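Local coordinates for pyrroline-5-carboxylate reductase catalytic N-terminal domain-containing protein (Sinorhizobium meliloti, PDB 4HUJ) that is of unknown function but has a dinucleotide-binding Rossmann-type domain and is probably an NAD(P)-dependent oxidoreductase, at residues A[29-34]-A[51-56]; A[35-40]-A[155-160]. All coordinates share one frame; numbering follows the deposited sequence.

Contact 1: residues A[29-34]-A[51-56]; sequences IGAGAI and IANSRG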
# COMPACT_ATOMS: atom_id res chain seq x y z
N ILE A 29 3.96 3.62 4.83
CA ILE A 29 3.86 3.35 6.26
C ILE A 29 4.07 1.85 6.32
O ILE A 29 3.14 1.06 6.17
CB ILE A 29 2.49 3.76 6.86
CG1 ILE A 29 2.10 5.19 6.44
CG2 ILE A 29 2.49 3.61 8.39
CD1 ILE A 29 3.15 6.28 6.71
N GLY A 30 5.33 1.47 6.51
CA GLY A 30 5.74 0.10 6.27
C GLY A 30 6.69 -0.45 7.30
O GLY A 30 7.48 0.28 7.91
N ALA A 31 6.60 -1.76 7.49
CA ALA A 31 7.49 -2.49 8.37
C ALA A 31 7.68 -3.87 7.78
O ALA A 31 6.93 -4.27 6.87
CB ALA A 31 6.89 -2.57 9.77
N GLY A 32 8.69 -4.59 8.25
CA GLY A 32 8.95 -5.95 7.78
C GLY A 32 9.27 -6.04 6.30
O GLY A 32 9.67 -5.05 5.67
N ALA A 33 9.10 -7.24 5.75
CA ALA A 33 9.47 -7.52 4.36
C ALA A 33 8.66 -6.71 3.35
O ALA A 33 9.18 -6.34 2.29
CB ALA A 33 9.37 -9.01 4.07
N ILE A 34 7.39 -6.42 3.66
CA ILE A 34 6.54 -5.68 2.72
C ILE A 34 6.96 -4.20 2.59
O ILE A 34 6.96 -3.65 1.48
CB ILE A 34 5.02 -5.84 3.05
CG1 ILE A 34 4.16 -5.46 1.83
CG2 ILE A 34 4.61 -5.09 4.31
CD1 ILE A 34 4.11 -6.55 0.77
N ILE A 51 9.26 7.06 4.05
CA ILE A 51 8.86 5.85 4.77
C ILE A 51 8.86 6.13 6.27
O ILE A 51 9.71 6.88 6.78
CB ILE A 51 9.76 4.62 4.38
CG1 ILE A 51 9.17 3.30 4.92
CG2 ILE A 51 11.22 4.81 4.82
CD1 ILE A 51 9.73 2.04 4.25
N ALA A 52 7.89 5.56 6.97
CA ALA A 52 7.78 5.74 8.41
C ALA A 52 6.98 4.59 9.02
O ALA A 52 6.30 3.86 8.31
CB ALA A 52 7.10 7.05 8.72
N ASN A 53 7.10 4.45 10.33
CA ASN A 53 6.23 3.57 11.10
C ASN A 53 6.25 3.99 12.57
O ASN A 53 6.85 5.01 12.91
CB ASN A 53 6.57 2.08 10.89
CG ASN A 53 7.98 1.72 11.32
OD1 ASN A 53 8.43 2.09 12.41
ND2 ASN A 53 8.68 0.97 10.47
N SER A 54 5.60 3.20 13.42
CA SER A 54 5.49 3.53 14.85
C SER A 54 6.82 3.51 15.60
O SER A 54 6.97 4.18 16.63
CB SER A 54 4.50 2.57 15.52
OG SER A 54 3.21 2.70 14.95
N ARG A 55 7.79 2.75 15.09
CA ARG A 55 9.08 2.54 15.76
C ARG A 55 10.10 3.66 15.50
O ARG A 55 11.19 3.66 16.10
CB ARG A 55 9.66 1.16 15.42
CG ARG A 55 8.97 -0.01 16.11
CD ARG A 55 9.58 -1.36 15.70
NE ARG A 55 9.16 -2.46 16.59
CZ ARG A 55 9.51 -3.74 16.44
NH1 ARG A 55 10.30 -4.11 15.43
NH2 ARG A 55 9.08 -4.65 17.30
N GLY A 56 9.77 4.59 14.61
CA GLY A 56 10.62 5.75 14.35
C GLY A 56 11.59 5.59 13.20
O GLY A 56 11.86 4.47 12.76

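Contact 2: residues A[35-40]-A[155-160]; sequences GSALAE and VLAADP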
# COMPACT_ATOMS: atom_id res chain seq x y z
N GLY A 35 7.31 -3.58 3.71
CA GLY A 35 7.82 -2.21 3.71
C GLY A 35 9.09 -2.10 2.89
O GLY A 35 9.25 -1.17 2.11
N SER A 36 9.98 -3.07 3.07
CA SER A 36 11.23 -3.14 2.31
C SER A 36 10.98 -3.43 0.82
O SER A 36 11.66 -2.86 -0.04
CB SER A 36 12.17 -4.18 2.91
OG SER A 36 13.39 -4.24 2.19
N ALA A 37 10.01 -4.29 0.52
CA ALA A 37 9.64 -4.61 -0.87
C ALA A 37 9.17 -3.38 -1.63
O ALA A 37 9.57 -3.14 -2.78
CB ALA A 37 8.56 -5.69 -0.91
N LEU A 38 8.31 -2.60 -0.99
CA LEU A 38 7.83 -1.35 -1.56
C LEU A 38 8.97 -0.36 -1.77
O LEU A 38 9.09 0.23 -2.83
CB LEU A 38 6.72 -0.75 -0.69
CG LEU A 38 5.36 -1.43 -0.82
CD1 LEU A 38 4.43 -0.99 0.30
CD2 LEU A 38 4.74 -1.16 -2.21
N ALA A 39 9.83 -0.20 -0.76
CA ALA A 39 11.00 0.68 -0.88
C ALA A 39 11.87 0.27 -2.07
O ALA A 39 12.31 1.13 -2.84
CB ALA A 39 11.81 0.68 0.41
N GLU A 40 12.07 -1.04 -2.24
CA GLU A 40 12.88 -1.57 -3.34
C GLU A 40 12.26 -1.24 -4.70
O GLU A 40 12.97 -0.87 -5.65
CB GLU A 40 13.06 -3.09 -3.20
CG GLU A 40 13.94 -3.72 -4.30
CD GLU A 40 14.41 -5.13 -3.96
OE1 GLU A 40 14.10 -5.63 -2.85
OE2 GLU A 40 15.11 -5.74 -4.80
N VAL A 155 7.65 -11.74 -3.77
CA VAL A 155 7.18 -11.54 -5.14
C VAL A 155 7.16 -10.04 -5.46
O VAL A 155 7.67 -9.62 -6.51
CB VAL A 155 5.80 -12.19 -5.40
CG1 VAL A 155 5.34 -11.96 -6.85
CG2 VAL A 155 5.84 -13.68 -5.11
N LEU A 156 6.58 -9.24 -4.56
CA LEU A 156 6.51 -7.79 -4.74
C LEU A 156 7.89 -7.15 -4.90
O LEU A 156 8.06 -6.22 -5.68
CB LEU A 156 5.76 -7.13 -3.57
CG LEU A 156 5.36 -5.66 -3.75
CD1 LEU A 156 4.19 -5.54 -4.72
CD2 LEU A 156 5.01 -5.03 -2.42
N ALA A 157 8.87 -7.65 -4.15
CA ALA A 157 10.23 -7.09 -4.14
C ALA A 157 10.98 -7.31 -5.46
O ALA A 157 11.91 -6.55 -5.78
CB ALA A 157 11.03 -7.65 -2.99
N ALA A 158 10.59 -8.34 -6.19
CA ALA A 158 11.25 -8.73 -7.43
C ALA A 158 10.97 -7.75 -8.57
O ALA A 158 10.01 -6.99 -8.52
CB ALA A 158 10.82 -10.13 -7.83
N ASP A 159 11.84 -7.76 -9.59
CA ASP A 159 11.60 -6.98 -10.80
C ASP A 159 10.28 -7.44 -11.42
O ASP A 159 10.12 -8.62 -11.73
CB ASP A 159 12.74 -7.19 -11.80
CG ASP A 159 12.68 -6.22 -12.97
OD1 ASP A 159 11.58 -5.75 -13.34
OD2 ASP A 159 13.76 -5.94 -13.54
N PRO A 160 9.32 -6.51 -11.58
CA PRO A 160 8.01 -6.88 -12.14
C PRO A 160 8.01 -7.23 -13.63
O PRO A 160 7.06 -7.86 -14.10
CB PRO A 160 7.15 -5.63 -11.89
CG PRO A 160 8.13 -4.51 -11.80
CD PRO A 160 9.35 -5.09 -11.16

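Contact 1: residues A[29-34]-A[51-56]
Asn53, next in the chain after the bridged Ala52, reaches across to Gly30 and gives its carbonyl an amide N-H: ND2 lies 2.9 Å from Gly30 O, and the N-H points almost straight at it (177°). The oxygen sits in the plane of the Asn53 amide, whereas ND2 is tilted 22° out of the plane of the Gly30 carbonyl. The first torsion (chi1 61°) puts CG between the backbone N and the carbonyl carbon, which brings the amide over to Gly30. Its other half serves its own segment: OD1 accepts from Arg55 N at 2.8 Å, an Asx turn at the head of the type I turn running from Asn53 to Gly56. With both ends of the amide bonded, its rotation is fixed, and asparagine suits a place that needs a donor on one side and an acceptor on the other. Ala31 CB stands 4.0 Å from ND2, a methyl small enough to leave the amide its room.

One step back, the strands pair directly. Gly30 N donates to Ala52 O over 3.1 Å, and the same oxygen takes a CA-H contact from Ile29 CA at 3.2 Å. Ile29 sets CG2 anti to the backbone N, and this methyl comes within 3.8 Å of Ala52 O.

Gly30 and Gly32 belong to a GxGxxG pattern consistent with a Rossmann dinucleotide-binding turn, where the positive phi of Gly32 suits glycine. The contact joins the two strands of a beta-alpha-beta unit, 26-30 and 49-52, linked by helix 32-44. Ile29 and Ala52 share one sheet face, covered by helix 76-79, while strand 84-88 flanks 26-30 on its other edge.

Contact 2: residues A[35-40]-A[155-160]
Ala37 and Ala157 meet methyl to methyl where the first helix of the Rossmann-type fold, 32-44, packs against segment 155-160, which begins in helix 153-156. Their CB atoms are 3.8 Å apart, and Ala37 CB lies equally near Ala157 N; two alanines suit this close approach because the backbones come so near, 4.1 Å between their CA atoms.

Leu156 fills the neighbouring space with a longer, branched side chain. Its CB starts 4.1 Å from Ala37 CB, and CG, anti to the backbone N (chi1 -168°), carries the branch on toward helix 32-44. At the tip, CD2 does the touching, reaching Ala37 CB on one residue and Leu38 CD2 on the next, each at 3.9 Å. The two leucine side chains cross obliquely. Leu38 starts out pointing away from the 155-160 segment, yet its CD2 methyl swings back to join the apolar patch. Leu38 also touches Phe148 of a loop. Leu169 of strand 166-173 and Phe191 also touch Leu156.

Farther along helix 32-44, Glu40 extends beside Ala157, its aliphatic part and carboxylate lying against the small residue. Arg41 NH2 donates to Ala157 O, and Arg66 forms a long, weak ion pair with Glu40 OE1. An alanine in place of Glu40 would probably leave the methyl and carbonyl of Ala157 less well covered and deprive Arg66 of this weak charge partner. The carboxylate itself makes no bond to Ala157: OE2 and Ala157 O are both acceptors, 3.4 Å apart, while OE1 rests 3.7 Å from Ala157 CB.

From the N terminus, strand 26-30 runs into the glycine-rich turn, and helix 32-44 carries the chain back so that strand 49-52 can run parallel to the first; contact 1 closes this short loop of 16 residues. Contact 2 closes a much longer one, 114 residues, bringing Leu156 of helix 153-156 and the residue that follows it to helix 32-44. Their segments alternate in sequence, so the two loops cross. Segment 29-34 runs on into helix 32-44, although the pairing of contact 1 is between the two strands and the residues that follow them; contact 2 joins the following turns to a later part of the fold. They meet directly where Ile34 CD1 packs 3.6 Å from Leu156 CD2.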